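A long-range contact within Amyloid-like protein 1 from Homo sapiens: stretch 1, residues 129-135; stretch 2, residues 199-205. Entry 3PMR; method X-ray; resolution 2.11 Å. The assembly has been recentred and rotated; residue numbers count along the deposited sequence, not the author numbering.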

# COMPACT_ATOMS: atom_id res chain seq x y z
N VAL B 129 -35.22 18.07 0.97
CA VAL B 129 -35.13 17.12 -0.13
C VAL B 129 -33.78 17.27 -0.81
O VAL B 129 -33.11 16.28 -1.10
CB VAL B 129 -36.25 17.36 -1.18
CG1 VAL B 129 -35.99 16.51 -2.43
CG2 VAL B 129 -37.59 17.01 -0.59
N LEU B 130 -33.35 18.51 -1.06
CA LEU B 130 -32.07 18.73 -1.71
C LEU B 130 -30.92 18.13 -0.92
O LEU B 130 -30.02 17.51 -1.49
CB LEU B 130 -31.82 20.22 -1.94
CG LEU B 130 -30.47 20.55 -2.59
CD1 LEU B 130 -30.31 19.78 -3.89
CD2 LEU B 130 -30.39 22.05 -2.85
N LEU B 131 -30.94 18.32 0.40
CA LEU B 131 -29.88 17.78 1.26
C LEU B 131 -29.90 16.25 1.35
O LEU B 131 -28.85 15.63 1.43
CB LEU B 131 -29.98 18.39 2.66
CG LEU B 131 -29.36 19.79 2.80
CD1 LEU B 131 -29.70 20.35 4.16
CD2 LEU B 131 -27.84 19.72 2.60
N ALA B 132 -31.08 15.66 1.36
CA ALA B 132 -31.20 14.21 1.44
C ALA B 132 -30.70 13.63 0.11
O ALA B 132 -30.05 12.59 0.07
CB ALA B 132 -32.64 13.82 1.67
N LEU B 133 -31.00 14.32 -0.98
CA LEU B 133 -30.56 13.87 -2.28
C LEU B 133 -29.04 14.01 -2.36
O LEU B 133 -28.36 13.10 -2.83
CB LEU B 133 -31.22 14.69 -3.40
CG LEU B 133 -30.86 14.32 -4.84
CD1 LEU B 133 -31.27 12.87 -5.13
CD2 LEU B 133 -31.56 15.28 -5.81
N ARG B 134 -28.52 15.14 -1.88
CA ARG B 134 -27.08 15.38 -1.92
C ARG B 134 -26.34 14.23 -1.24
O ARG B 134 -25.33 13.75 -1.74
CB ARG B 134 -26.71 16.68 -1.22
CG ARG B 134 -25.20 16.87 -1.07
CD ARG B 134 -24.83 18.19 -0.40
NE ARG B 134 -23.38 18.40 -0.39
CZ ARG B 134 -22.52 17.70 0.34
NH1 ARG B 134 -22.95 16.72 1.13
NH2 ARG B 134 -21.22 17.96 0.26
N ARG B 135 -26.87 13.79 -0.11
CA ARG B 135 -26.27 12.71 0.64
C ARG B 135 -26.31 11.40 -0.16
O ARG B 135 -25.35 10.62 -0.12
CB ARG B 135 -26.99 12.57 1.98
CG ARG B 135 -26.54 11.40 2.84
CD ARG B 135 -26.86 11.68 4.30
NE ARG B 135 -26.90 10.46 5.09
CZ ARG B 135 -28.01 9.77 5.33
NH1 ARG B 135 -29.17 10.19 4.85
NH2 ARG B 135 -27.96 8.65 6.04
N PRO B 199 -31.50 23.34 -11.00
CA PRO B 199 -30.21 24.05 -11.03
C PRO B 199 -29.18 23.60 -9.98
O PRO B 199 -27.99 23.45 -10.29
CB PRO B 199 -30.62 25.52 -10.90
CG PRO B 199 -32.06 25.47 -10.40
CD PRO B 199 -32.62 24.29 -11.10
N GLN B 200 -29.62 23.36 -8.75
CA GLN B 200 -28.72 22.91 -7.68
C GLN B 200 -28.28 21.47 -7.89
O GLN B 200 -27.13 21.12 -7.61
CB GLN B 200 -29.42 23.06 -6.33
CG GLN B 200 -29.39 24.49 -5.84
CD GLN B 200 -30.57 24.84 -4.98
OE1 GLN B 200 -31.71 24.82 -5.44
NE2 GLN B 200 -30.31 25.18 -3.71
N ILE B 201 -29.20 20.64 -8.36
CA ILE B 201 -28.89 19.23 -8.62
C ILE B 201 -27.87 19.10 -9.74
O ILE B 201 -26.99 18.23 -9.70
CB ILE B 201 -30.14 18.46 -9.04
CG1 ILE B 201 -31.15 18.44 -7.88
CG2 ILE B 201 -29.76 17.04 -9.45
CD1 ILE B 201 -32.50 17.86 -8.25
N GLN B 202 -28.00 19.95 -10.76
CA GLN B 202 -27.07 19.94 -11.88
C GLN B 202 -25.66 20.24 -11.39
O GLN B 202 -24.70 19.61 -11.83
CB GLN B 202 -27.49 20.98 -12.92
CG GLN B 202 -27.73 20.37 -14.30
CD GLN B 202 -28.86 19.34 -14.30
OE1 GLN B 202 -30.03 19.69 -14.09
NE2 GLN B 202 -28.52 18.06 -14.52
N GLU B 203 -25.55 21.20 -10.48
CA GLU B 203 -24.25 21.57 -9.94
C GLU B 203 -23.68 20.37 -9.19
O GLU B 203 -22.48 20.09 -9.27
CB GLU B 203 -24.38 22.78 -9.00
CG GLU B 203 -23.05 23.28 -8.45
N LEU B 204 -24.54 19.66 -8.46
CA LEU B 204 -24.12 18.48 -7.71
C LEU B 204 -23.58 17.41 -8.66
O LEU B 204 -22.45 16.93 -8.50
CB LEU B 204 -25.29 17.90 -6.91
CG LEU B 204 -25.94 18.76 -5.82
CD1 LEU B 204 -27.15 18.03 -5.26
CD2 LEU B 204 -24.94 19.06 -4.71
N LEU B 205 -24.38 17.05 -9.66
CA LEU B 205 -24.00 16.03 -10.64
C LEU B 205 -22.71 16.36 -11.38
O LEU B 205 -21.98 15.46 -11.81
CB LEU B 205 -25.11 15.83 -11.66
CG LEU B 205 -26.49 15.46 -11.11
CD1 LEU B 205 -27.51 15.47 -12.24
CD2 LEU B 205 -26.45 14.09 -10.45

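Both stretches are helical, and each is a segment of a longer helix that extends beyond it in both directions. Their axes run in nearly the same N-to-C sense, inclined by only 16° (signed crossing angle -16°), and approach to 11.1 Å at the closest. That spacing is too wide for backbone to meet backbone, so the gap must be bridged by side chains. The register reflects this: the CA of Leu 130 lies 7.6 Å from the CA of Ile 201, and the CA of Arg 134 lies 7.2 Å from the CA of Leu 204. Advancing about one turn on each helix brings a second pair of residues abreast, as expected of helices running almost parallel.

Within each stretch, i-to-i+4 hydrogen bonds hold the helical turns together. In the first stretch, Leu 133 N donates to Val 129 O at 2.9 Å and Arg 134 N to Leu 130 O at 2.8 Å. In the second, Leu 205 N donates to Ile 201 O at 2.9 Å, whereas the bond from Glu 203 N to Pro 199 O, at 3.3 Å, is weak. The second helix is kinked at its start here, where the nitrogens of Pro 199 and Gln 200 have no bond to the preceding turn; a proline nitrogen, being part of the ring, has no hydrogen to give. No hydrogen bond crosses between the stretches, and the 275 Å² they bury, both sides summed, is covered chiefly by apolar contact.

Leu 130 is the hub. Its CA-to-CB bond points toward the other helix, and its t, p rotamer places CD1 3.9 Å from CD1 of Leu 204 and 4.3 Å from CG1 of Ile 201. A leucine suits this position because its branched end offers a broad apolar surface to several neighbours; CD2 of Leu 130 lies 3.2 Å from NE2 of Gln 200. This last approach is close, but a methyl carbon cannot accept a hydrogen bond in the usual sense, so the amide gains no polar partner from it. Gln 200, whose CA-to-CB bond points toward the first helix, is exposed, so its amide need not find a partner within this contact.

Leu 133 and Ile 201 make a second, buried apolar pairing, with CD2 of Leu 133 3.7 Å from CD1 of Ile 201. The CA-to-CB bond of Leu 133 points toward the second helix, again in the t, p rotamer. That of Ile 201 points sideways, but its extended arm, with chi2 at 172°, brings the end of the side chain nearer. Both residues suit a buried site because they fill space without bringing a charge that would need a partner.

Leu 204, whose CA-to-CB bond points toward the first helix, also meets Arg 134: its CD2 lies 4.3 Å from CG of the arginine. Leucine fits here because its apolar end can pack against both Leu 130 and the aliphatic part of Arg 134, neither of which asks it for a polar group. Arg 134 is exposed, its CA-to-CB bond sideways and chi1 to chi3 all t. The long side chain thus combines two characters, its aliphatic stem lying near the leucine while the guanidinium group extends farther from the backbone.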